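PDB 2HK0: D-psicose 3-epimerase from Agrobacterium tumefaciens, which catalyses the reversible C3 epimerisation of D-fructose and D-psicose, a reaction on non-phosphorylated sugars in which a metal plays a pivotal role. Local coordinates for residues Ala36-Tyr41 / His58-Tyr63; Lys44-Gly49 / Lys76-Ile81; Phe50-Val55 / Ala260-Pro265; Leu82-Gly87 / Leu119-Ile124. All coordinates share one frame; numbering follows the deposited sequence.

Contact 1 of 4, residues Ala36-Tyr41 / His58-Tyr63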
# COMPACT_ATOMS: atom_id res chain seq x y z
N ALA A 36 -12.02 -4.79 -35.74
CA ALA A 36 -11.53 -6.16 -35.83
C ALA A 36 -12.58 -7.13 -35.28
O ALA A 36 -13.09 -6.94 -34.17
CB ALA A 36 -10.23 -6.31 -35.07
N LYS A 37 -12.91 -8.16 -36.06
CA LYS A 37 -13.91 -9.16 -35.64
C LYS A 37 -13.42 -10.03 -34.50
O LYS A 37 -12.24 -10.41 -34.45
CB LYS A 37 -14.30 -10.04 -36.82
CG LYS A 37 -15.07 -9.30 -37.90
CD LYS A 37 -15.46 -10.24 -39.03
CE LYS A 37 -16.19 -9.50 -40.14
NZ LYS A 37 -16.21 -10.32 -41.39
N PHE A 38 -14.33 -10.39 -33.60
CA PHE A 38 -13.98 -11.19 -32.43
C PHE A 38 -14.08 -12.71 -32.65
O PHE A 38 -13.58 -13.49 -31.85
CB PHE A 38 -14.84 -10.75 -31.23
CG PHE A 38 -16.31 -11.06 -31.38
CD1 PHE A 38 -16.79 -12.35 -31.16
CD2 PHE A 38 -17.21 -10.07 -31.75
CE1 PHE A 38 -18.16 -12.64 -31.30
CE2 PHE A 38 -18.57 -10.35 -31.89
CZ PHE A 38 -19.05 -11.64 -31.66
N GLY A 39 -14.71 -13.12 -33.75
CA GLY A 39 -14.87 -14.54 -34.04
C GLY A 39 -13.69 -15.45 -33.72
O GLY A 39 -13.84 -16.38 -32.93
N PRO A 40 -12.51 -15.22 -34.32
CA PRO A 40 -11.31 -16.04 -34.10
C PRO A 40 -10.83 -16.03 -32.65
O PRO A 40 -10.14 -16.95 -32.20
CB PRO A 40 -10.27 -15.42 -35.04
CG PRO A 40 -11.12 -14.85 -36.13
CD PRO A 40 -12.26 -14.21 -35.37
N TYR A 41 -11.18 -14.97 -31.92
CA TYR A 41 -10.75 -14.86 -30.53
C TYR A 41 -11.45 -15.81 -29.57
O TYR A 41 -10.91 -16.12 -28.51
CB TYR A 41 -10.90 -13.41 -30.08
CG TYR A 41 -9.81 -12.56 -30.67
CD1 TYR A 41 -8.54 -12.53 -30.09
CD2 TYR A 41 -10.01 -11.88 -31.87
CE1 TYR A 41 -7.50 -11.84 -30.68
CE2 TYR A 41 -8.95 -11.19 -32.47
CZ TYR A 41 -7.71 -11.17 -31.87
OH TYR A 41 -6.67 -10.49 -32.46
N HIS A 58 -21.70 -3.72 -30.74
CA HIS A 58 -21.91 -3.20 -32.09
C HIS A 58 -21.56 -4.22 -33.17
O HIS A 58 -22.24 -4.32 -34.20
CB HIS A 58 -21.14 -1.88 -32.31
CG HIS A 58 -19.75 -2.06 -32.84
ND1 HIS A 58 -18.73 -2.63 -32.11
CD2 HIS A 58 -19.22 -1.73 -34.05
CE1 HIS A 58 -17.63 -2.64 -32.84
NE2 HIS A 58 -17.90 -2.11 -34.02
N HIS A 59 -20.49 -4.98 -32.95
CA HIS A 59 -20.08 -6.01 -33.90
C HIS A 59 -21.21 -7.00 -34.10
O HIS A 59 -21.48 -7.46 -35.21
CB HIS A 59 -18.86 -6.77 -33.37
CG HIS A 59 -17.55 -6.18 -33.77
ND1 HIS A 59 -17.16 -6.06 -35.09
CD2 HIS A 59 -16.53 -5.69 -33.03
CE1 HIS A 59 -15.95 -5.52 -35.14
NE2 HIS A 59 -15.55 -5.29 -33.90
N ILE A 60 -21.86 -7.34 -32.99
CA ILE A 60 -22.95 -8.30 -32.99
C ILE A 60 -24.13 -7.93 -33.89
O ILE A 60 -24.74 -8.80 -34.50
CB ILE A 60 -23.41 -8.54 -31.54
CG1 ILE A 60 -22.22 -9.09 -30.74
CG2 ILE A 60 -24.58 -9.50 -31.50
CD1 ILE A 60 -22.50 -9.33 -29.27
N ASN A 61 -24.45 -6.64 -33.97
CA ASN A 61 -25.57 -6.19 -34.79
C ASN A 61 -25.34 -6.30 -36.29
O ASN A 61 -26.27 -6.11 -37.08
CB ASN A 61 -25.92 -4.74 -34.46
CG ASN A 61 -26.57 -4.60 -33.10
OD1 ASN A 61 -27.25 -5.52 -32.64
ND2 ASN A 61 -26.38 -3.46 -32.45
N GLU A 62 -24.12 -6.63 -36.70
CA GLU A 62 -23.82 -6.74 -38.11
C GLU A 62 -23.79 -8.15 -38.66
O GLU A 62 -23.78 -8.35 -39.87
CB GLU A 62 -22.50 -6.03 -38.42
CG GLU A 62 -22.62 -4.52 -38.31
CD GLU A 62 -23.95 -4.02 -38.85
OE1 GLU A 62 -24.31 -4.38 -40.00
OE2 GLU A 62 -24.65 -3.28 -38.12
N TYR A 63 -23.76 -9.13 -37.76
CA TYR A 63 -23.73 -10.53 -38.16
C TYR A 63 -25.12 -11.03 -38.52
O TYR A 63 -26.11 -10.59 -37.96
CB TYR A 63 -23.17 -11.39 -37.02
CG TYR A 63 -21.70 -11.19 -36.77
CD1 TYR A 63 -20.75 -11.57 -37.72
CD2 TYR A 63 -21.25 -10.61 -35.59
CE1 TYR A 63 -19.39 -11.37 -37.49
CE2 TYR A 63 -19.89 -10.40 -35.35
CZ TYR A 63 -18.97 -10.79 -36.31
OH TYR A 63 -17.63 -10.58 -36.08
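Phe-38 and Tyr-63 meet ring to ring as an offset edge-to-face pair. The edge of the tyrosine turns toward the face of the phenylalanine, the planes standing at 79° and the centroids 5.7 Å apart. Tyr-63 CE2 leads, 3.7 Å from Phe-38 CE2. That same phenylalanine corner has two more neighbours: His-59 CB lies at the ring edge, close to its plane, 3.9 Å from Phe-38 CE2, and Ile-60 CG1 comes in obliquely. Phe-38 CG sits between the backbone N and the carbonyl carbon (chi1 67°), which swings the ring toward 58-63 although CB does not point there. The phenol oxygen of Tyr-63 rests on the extended Lys-37 chain, Tyr-63 OH to Lys-37 CG being 3.4 Å. In the TIM barrel, 36-41 runs into helix 39-47 after the first strand, and 58-63 leaves the second strand through the short helix 57-60, so the contact joins two successive beta-alpha connections. Lys-37 CA lies over one face of the His-59 imidazole. NE2 of that ring hydrogen-bonds to Trp-34 O; Ala-36 O is 3.0 Å from His-59 NE2 but poorly angled, and takes its hydrogen bond from Tyr-27 OH. A type I turn from Ile-60 to Tyr-63 brings the tyrosine back across the phenylalanine. Behind the first shell, Ile-71 of helix 65-77 touches both rings, and Val-55 packs on Phe-38.

Contact 2 of 4, residues Lys44-Gly49 / Lys76-Ile81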
# COMPACT_ATOMS: atom_id res chain seq x y z
N LYS A 44 -9.19 -18.75 -29.37
CA LYS A 44 -7.90 -18.34 -28.83
C LYS A 44 -7.97 -18.06 -27.33
O LYS A 44 -7.16 -18.56 -26.55
CB LYS A 44 -7.41 -17.08 -29.55
CG LYS A 44 -6.00 -16.64 -29.19
CD LYS A 44 -5.90 -15.12 -29.29
CE LYS A 44 -4.61 -14.65 -29.92
NZ LYS A 44 -3.38 -15.03 -29.22
N VAL A 45 -8.95 -17.24 -26.94
CA VAL A 45 -9.11 -16.89 -25.54
C VAL A 45 -9.42 -18.13 -24.70
O VAL A 45 -8.90 -18.30 -23.60
CB VAL A 45 -10.22 -15.81 -25.39
CG1 VAL A 45 -10.56 -15.59 -23.93
CG2 VAL A 45 -9.74 -14.50 -26.03
N ALA A 46 -10.25 -19.03 -25.23
CA ALA A 46 -10.57 -20.26 -24.51
C ALA A 46 -9.29 -21.06 -24.30
O ALA A 46 -9.03 -21.59 -23.22
CB ALA A 46 -11.59 -21.08 -25.28
N LYS A 47 -8.47 -21.15 -25.35
CA LYS A 47 -7.23 -21.92 -25.26
C LYS A 47 -6.27 -21.33 -24.23
O LYS A 47 -5.45 -22.05 -23.67
CB LYS A 47 -6.53 -21.98 -26.62
CG LYS A 47 -7.30 -22.71 -27.71
CD LYS A 47 -7.36 -24.22 -27.48
CE LYS A 47 -7.94 -24.91 -28.72
NZ LYS A 47 -7.20 -24.51 -29.96
N LEU A 48 -6.35 -20.03 -23.98
CA LEU A 48 -5.47 -19.41 -23.00
C LEU A 48 -5.97 -19.69 -21.58
O LEU A 48 -5.32 -19.33 -20.60
CB LEU A 48 -5.38 -17.90 -23.25
CG LEU A 48 -4.73 -17.49 -24.59
CD1 LEU A 48 -4.87 -15.97 -24.77
CD2 LEU A 48 -3.26 -17.91 -24.61
N GLY A 49 -7.13 -20.32 -21.45
CA GLY A 49 -7.60 -20.65 -20.11
C GLY A 49 -8.69 -19.80 -19.49
O GLY A 49 -9.16 -20.09 -18.39
N LYS A 76 -19.68 -22.54 -27.51
CA LYS A 76 -20.08 -23.77 -26.83
C LYS A 76 -19.02 -24.87 -26.99
O LYS A 76 -18.65 -25.52 -26.02
CB LYS A 76 -21.42 -24.28 -27.38
CG LYS A 76 -21.87 -25.57 -26.69
CD LYS A 76 -23.23 -26.06 -27.19
CE LYS A 76 -23.58 -27.39 -26.51
NZ LYS A 76 -24.92 -27.92 -26.92
N ASP A 77 -18.52 -25.06 -28.21
CA ASP A 77 -17.51 -26.08 -28.46
C ASP A 77 -16.21 -25.84 -27.71
O ASP A 77 -15.50 -26.77 -27.38
CB ASP A 77 -17.20 -26.20 -29.95
CG ASP A 77 -18.37 -26.75 -30.75
OD1 ASP A 77 -19.17 -27.52 -30.17
OD2 ASP A 77 -18.48 -26.43 -31.95
N ASN A 78 -15.90 -24.58 -27.43
CA ASN A 78 -14.66 -24.27 -26.72
C ASN A 78 -14.87 -24.06 -25.23
O ASN A 78 -13.95 -23.66 -24.52
CB ASN A 78 -14.00 -23.06 -27.36
CG ASN A 78 -13.32 -23.40 -28.67
OD1 ASN A 78 -12.26 -24.01 -28.67
ND2 ASN A 78 -13.94 -23.03 -29.78
N GLY A 79 -16.08 -24.34 -24.78
CA GLY A 79 -16.41 -24.21 -23.37
C GLY A 79 -16.15 -22.83 -22.79
O GLY A 79 -15.68 -22.73 -21.66
N ILE A 80 -16.46 -21.78 -23.55
CA ILE A 80 -16.24 -20.43 -23.06
C ILE A 80 -17.55 -19.62 -23.09
O ILE A 80 -18.39 -19.82 -23.97
CB ILE A 80 -15.12 -19.71 -23.89
CG1 ILE A 80 -14.75 -18.39 -23.21
CG2 ILE A 80 -15.59 -19.44 -25.31
CD1 ILE A 80 -13.51 -17.75 -23.80
N ILE A 81 -17.71 -18.73 -22.12
CA ILE A 81 -18.91 -17.91 -22.02
C ILE A 81 -18.69 -16.53 -22.64
O ILE A 81 -17.59 -15.99 -22.58
CB ILE A 81 -19.30 -17.71 -20.53
CG1 ILE A 81 -19.59 -19.07 -19.88
CG2 ILE A 81 -20.50 -16.80 -20.41
CD1 ILE A 81 -19.60 -19.01 -18.35
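Ile-80 reaches from the turn before strand 81-85 to the last turns of helix 39-47, where it packs on Val-45 and Ala-46. Its CB lies 4.0 Å from Ala-46 CB, methine against methyl. From there CG1 leaves anti to the backbone N (chi1 -170°) and passes Asp-51 O, an atom of the chain entering strand 52-56. The side chain stays extended at chi2, which carries CD1 onto the helix: it touches Val-45 CG1 at 3.7 Å and the backbone at Ala-46 N at 3.8 Å. The two branched side chains, Val-45 and Ile-80, cross at about a right angle, and both also pack on Ile-53. Ala-46 is wedged against the other segment, its CB 3.6 Å from Asn-78 O and 3.7 Å from Asn-78 CB. No hydrogen bond crosses the contact. The polar ends at its rim turn back to their own helices: Asn-78 ND2 bonds to Ser-74 O, and Lys-47 NZ forms a salt bridge with Glu-43. Both helices finish in a Schellman motif. Gly-49 takes positive phi with its N bonded to Ala-46 O; Gly-79 does likewise as the C-prime residue, its N bonded to Lys-76 O and Ile-80 N to Ala-75 O. Paired helix ends of this kind, each turning into a parallel strand, belong to the alpha-to-beta turns at the N-terminal rim of a TIM barrel.

Contact 3 of 4, residues Phe50-Val55 / Ala260-Pro265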
# COMPACT_ATOMS: atom_id res chain seq x y z
N PHE A 50 -9.11 -18.74 -20.18
CA PHE A 50 -10.16 -17.89 -19.64
C PHE A 50 -11.53 -18.57 -19.65
O PHE A 50 -11.83 -19.38 -20.52
CB PHE A 50 -10.24 -16.59 -20.46
CG PHE A 50 -9.04 -15.66 -20.26
CD1 PHE A 50 -9.03 -14.72 -19.22
CD2 PHE A 50 -7.94 -15.73 -21.12
CE1 PHE A 50 -7.94 -13.86 -19.04
CE2 PHE A 50 -6.84 -14.86 -20.94
CZ PHE A 50 -6.85 -13.93 -19.89
N ASP A 51 -12.37 -18.23 -18.66
CA ASP A 51 -13.72 -18.76 -18.57
C ASP A 51 -14.63 -17.93 -19.49
O ASP A 51 -15.66 -18.40 -19.96
CB ASP A 51 -14.27 -18.59 -17.16
CG ASP A 51 -13.38 -19.20 -16.08
OD1 ASP A 51 -13.08 -20.41 -16.19
OD2 ASP A 51 -12.98 -18.47 -15.14
N ILE A 52 -14.24 -16.68 -19.73
CA ILE A 52 -15.05 -15.75 -20.50
C ILE A 52 -14.27 -14.88 -21.48
O ILE A 52 -13.09 -14.56 -21.26
CB ILE A 52 -15.77 -14.77 -19.53
CG1 ILE A 52 -16.77 -15.53 -18.65
CG2 ILE A 52 -16.44 -13.62 -20.29
CD1 ILE A 52 -17.25 -14.70 -17.49
N ILE A 53 -14.93 -14.51 -22.58
CA ILE A 53 -14.34 -13.57 -23.53
C ILE A 53 -15.39 -12.47 -23.62
O ILE A 53 -16.57 -12.75 -23.80
CB ILE A 53 -14.07 -14.18 -24.94
CG1 ILE A 53 -13.56 -13.07 -25.87
CG2 ILE A 53 -15.34 -14.81 -25.51
CD1 ILE A 53 -13.14 -13.56 -27.28
N GLU A 54 -14.97 -11.22 -23.43
CA GLU A 54 -15.91 -10.12 -23.51
C GLU A 54 -15.76 -9.51 -24.88
O GLU A 54 -14.65 -9.26 -25.35
CB GLU A 54 -15.65 -9.06 -22.44
CG GLU A 54 -16.61 -7.89 -22.56
CD GLU A 54 -16.90 -7.22 -21.22
OE1 GLU A 54 -17.47 -7.89 -20.34
OE2 GLU A 54 -16.57 -6.03 -21.04
N VAL A 55 -16.90 -9.25 -25.50
CA VAL A 55 -17.00 -8.73 -26.84
C VAL A 55 -17.74 -7.39 -26.91
O VAL A 55 -18.42 -7.02 -25.96
CB VAL A 55 -17.73 -9.80 -27.68
CG1 VAL A 55 -18.28 -9.21 -28.93
CG2 VAL A 55 -16.77 -10.97 -27.97
N ALA A 260 -18.47 -12.03 -12.97
CA ALA A 260 -17.29 -12.05 -13.82
C ALA A 260 -16.27 -10.97 -13.50
O ALA A 260 -16.61 -9.88 -13.05
CB ALA A 260 -17.71 -11.93 -15.28
N VAL A 261 -15.01 -11.29 -13.75
CA VAL A 261 -13.91 -10.36 -13.55
C VAL A 261 -13.21 -10.35 -14.92
O VAL A 261 -12.54 -11.33 -15.28
CB VAL A 261 -12.93 -10.85 -12.46
CG1 VAL A 261 -11.74 -9.91 -12.37
CG2 VAL A 261 -13.65 -10.92 -11.12
N ILE A 262 -13.38 -9.27 -15.67
CA ILE A 262 -12.80 -9.16 -17.01
C ILE A 262 -11.62 -8.21 -17.01
O ILE A 262 -11.76 -7.03 -16.64
CB ILE A 262 -13.82 -8.57 -18.02
CG1 ILE A 262 -15.19 -9.23 -17.86
CG2 ILE A 262 -13.26 -8.72 -19.46
CD1 ILE A 262 -15.19 -10.73 -18.11
N MSE A 263 -10.45 -8.70 -17.42
CA MSE A 263 -9.31 -7.78 -17.50
C MSE A 263 -9.49 -7.04 -18.83
O MSE A 263 -9.80 -7.63 -19.85
CB MSE A 263 -7.98 -8.53 -17.45
CG MSE A 263 -7.77 -9.60 -18.50
SE MSE A 263 -6.04 -10.46 -18.18
CE MSE A 263 -6.41 -11.37 -16.51
N GLU A 264 -9.30 -5.72 -18.79
CA GLU A 264 -9.48 -4.87 -19.95
C GLU A 264 -8.18 -4.11 -20.20
O GLU A 264 -8.13 -2.89 -20.08
CB GLU A 264 -10.64 -3.91 -19.64
CG GLU A 264 -11.04 -2.96 -20.75
CD GLU A 264 -12.17 -2.04 -20.29
OE1 GLU A 264 -12.06 -1.48 -19.18
OE2 GLU A 264 -13.15 -1.87 -21.04
N PRO A 265 -7.12 -4.82 -20.56
CA PRO A 265 -5.86 -4.12 -20.80
C PRO A 265 -5.73 -3.46 -22.17
O PRO A 265 -6.18 -3.99 -23.19
CB PRO A 265 -4.81 -5.21 -20.56
CG PRO A 265 -5.52 -6.47 -21.04
CD PRO A 265 -6.98 -6.29 -20.70
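The Phe-50 ring takes selenomethionine Met-263 at its edge: methyl CE of Met-263 lies near the ring plane, 3.9 Å from Phe-50 CE1. In the closed TIM barrel, strands 52-56 and 260-263 are separated by strand 22-26, so they meet through side chains and not through backbone bonds. Phe-50 and Met-263 pack outside the strands against helix 289-307, which adds Leu-300 against Phe-50 and Ala-299 against Met-263. The selenium belongs to the same Met-aromatic contact, with SE 5.1 Å from the ring centroid and 79° off the normal. Met-263 CG sits between the backbone N and the carbonyl carbon (chi1 56°), and a bend at chi3 curls the tip back to the ring. The other flat group, the Glu-54 carboxylate, is hydrogen-bonded at both oxygens, OE1 to His-227 NE2 and OE2 to His-229 NE2. It lies toward the C-terminal end of its strand, consistent with the metal and sugar end of xylose isomerase-like barrels. The axes of 52-55 and 260-263 approach to 8.1 Å at 64°. In the barrel interior, Ile-52 CD1 touches Ala-260 CB at 3.6 Å; Ile-52 CG2 meets Ile-262 CD1 at 3.8 Å, the two isoleucines crossing at about a right angle. Ile-262 packs along the Glu-54 side chain: its CG2 lies 3.8 Å from Glu-54 CB, and its CG1 3.6 Å from Glu-54 OE1.

Contact 4 of 4, residues Leu82-Gly87 / Leu119-Ile124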
# COMPACT_ATOMS: atom_id res chain seq x y z
N LEU A 82 -19.73 -15.97 -23.23
CA LEU A 82 -19.59 -14.65 -23.81
C LEU A 82 -20.26 -13.58 -22.95
O LEU A 82 -21.35 -13.79 -22.41
CB LEU A 82 -20.16 -14.59 -25.23
CG LEU A 82 -19.20 -14.96 -26.37
CD1 LEU A 82 -18.51 -16.29 -26.08
CD2 LEU A 82 -19.96 -15.02 -27.67
N THR A 83 -19.57 -12.46 -22.83
CA THR A 83 -20.06 -11.30 -22.10
C THR A 83 -19.92 -10.14 -23.11
O THR A 83 -19.13 -10.22 -24.05
CB THR A 83 -19.20 -11.08 -20.85
OG1 THR A 83 -19.73 -11.89 -19.78
CG2 THR A 83 -19.20 -9.67 -20.45
N ALA A 84 -20.70 -9.07 -22.95
CA ALA A 84 -20.59 -7.98 -23.91
C ALA A 84 -20.66 -6.57 -23.36
O ALA A 84 -21.32 -6.31 -22.34
CB ALA A 84 -21.62 -8.13 -24.99
N GLY A 85 -19.96 -5.68 -24.06
CA GLY A 85 -19.94 -4.27 -23.71
C GLY A 85 -20.79 -3.53 -24.74
O GLY A 85 -20.93 -3.98 -25.89
N ILE A 86 -21.38 -2.42 -24.33
CA ILE A 86 -22.20 -1.60 -25.22
C ILE A 86 -21.82 -0.14 -25.04
O ILE A 86 -21.79 0.37 -23.91
CB ILE A 86 -23.71 -1.74 -24.91
CG1 ILE A 86 -24.22 -3.11 -25.37
CG2 ILE A 86 -24.51 -0.63 -25.63
CD1 ILE A 86 -25.73 -3.28 -25.21
N GLY A 87 -21.51 0.53 -26.14
CA GLY A 87 -21.14 1.93 -26.08
C GLY A 87 -22.09 2.77 -26.91
O GLY A 87 -21.94 2.85 -28.12
N LEU A 119 -26.63 -14.95 -28.88
CA LEU A 119 -25.30 -15.48 -28.61
C LEU A 119 -25.22 -16.06 -27.20
O LEU A 119 -24.13 -16.38 -26.71
CB LEU A 119 -24.23 -14.38 -28.77
CG LEU A 119 -23.98 -13.84 -30.18
CD1 LEU A 119 -22.87 -12.82 -30.13
CD2 LEU A 119 -23.61 -14.98 -31.14
N ASP A 120 -26.37 -16.19 -26.55
CA ASP A 120 -26.43 -16.73 -25.19
C ASP A 120 -25.60 -15.87 -24.22
O ASP A 120 -24.91 -16.40 -23.35
CB ASP A 120 -25.94 -18.18 -25.19
CG ASP A 120 -26.39 -18.95 -23.94
OD1 ASP A 120 -27.44 -18.58 -23.37
OD2 ASP A 120 -25.71 -19.92 -23.54
N ILE A 121 -25.68 -14.56 -24.40
CA ILE A 121 -24.99 -13.59 -23.55
C ILE A 121 -26.02 -13.09 -22.53
O ILE A 121 -27.13 -12.67 -22.90
CB ILE A 121 -24.48 -12.40 -24.39
CG1 ILE A 121 -23.30 -12.84 -25.26
CG2 ILE A 121 -24.09 -11.24 -23.48
CD1 ILE A 121 -22.87 -11.80 -26.26
N HIS A 122 -25.67 -13.11 -21.25
CA HIS A 122 -26.60 -12.66 -20.21
C HIS A 122 -26.14 -11.44 -19.41
O HIS A 122 -26.88 -10.93 -18.56
CB HIS A 122 -26.89 -13.84 -19.28
CG HIS A 122 -27.69 -14.92 -19.93
ND1 HIS A 122 -29.07 -14.95 -19.89
CD2 HIS A 122 -27.31 -15.94 -20.74
CE1 HIS A 122 -29.50 -15.94 -20.65
NE2 HIS A 122 -28.46 -16.55 -21.18
N THR A 123 -24.93 -10.97 -19.68
CA THR A 123 -24.38 -9.81 -18.98
C THR A 123 -23.95 -8.77 -20.00
O THR A 123 -23.13 -9.05 -20.88
CB THR A 123 -23.17 -10.20 -18.09
OG1 THR A 123 -23.62 -11.08 -17.05
CG2 THR A 123 -22.53 -8.97 -17.46
N ILE A 124 -24.51 -7.58 -19.88
CA ILE A 124 -24.23 -6.44 -20.75
C ILE A 124 -23.75 -5.31 -19.85
O ILE A 124 -24.42 -5.00 -18.85
CB ILE A 124 -25.51 -5.99 -21.49
CG1 ILE A 124 -25.90 -7.04 -22.53
CG2 ILE A 124 -25.33 -4.62 -22.09
CD1 ILE A 124 -24.84 -7.28 -23.58
O HOH W 1 -22.23 -17.27 -23.45
O HOH W 2 -23.20 -13.56 -20.46
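Ile-86 and Ile-124 cross obliquely and are pressed together, Ile-86 CD1 lying 3.4 Å from Ile-124 CG2, tighter than usual carbon contact. The other branch of Ile-124 bends at chi2 (-60°), placing CD1 against Ala-84 CB at 3.6 Å. Ile-121 meets the neighbouring strand further back: its CG1 lies 3.6 Å from Leu-82 CB, and its CD1 also reaches Ala-84 CB. Thr-83 and Thr-123 instead lie side by side, pointing the same way. The backbone bond Ala-84 N to Thr-123 O, 3.2 Å and 166° at the hydrogen, fixes the parallel register, and Ile-124 CA-H points to Ala-84 O. Before this bridge, alongside the turn 119-122, two waters link the backbones. One accepts from Leu-82 N and donates to Asp-120 O; the other donates to Leu-82 O and accepts from His-122 N at 2.6 Å. Beside them, His-122 NE2 bonds to Asp-120 OD1. The segments join the two strands of a beta-alpha-beta unit whose helix 99-118 packs on Ile-86, Ile-121 and Ile-124. Strand 52-56 flanks 81-85 on its other edge, helix 57-60 touches Leu-119 and Ile-121, and helix 65-77 places Ala-75 on Leu-82 and Leu-68 on Leu-119.

How the contacts relate
All four contacts belong to the first part of the TIM barrel, with strand 260-263 closing it. Contacts 3 and 4 share the sheet: Val-55 N lies 2.8 Å from Thr-83 O, and Val-55 O the same distance from Gly-85 N, with centres about 11 Å apart. Contact 2 feeds into contact 3, since Ile-81 N is 3.0 Å from Asp-51 O. Contact 1, centred about 12 Å from contact 4, packs on it through Ile-60 CD1, 3.6 Å from Leu-119 CD1. Contact 1 uses the residues leading into helix 39-47 and contact 2 its last turn, centres about 16 Å apart. Glu-54 of contact 3 hydrogen-bonds His-227 and His-229, consistent with proximity to the metal and sugar site.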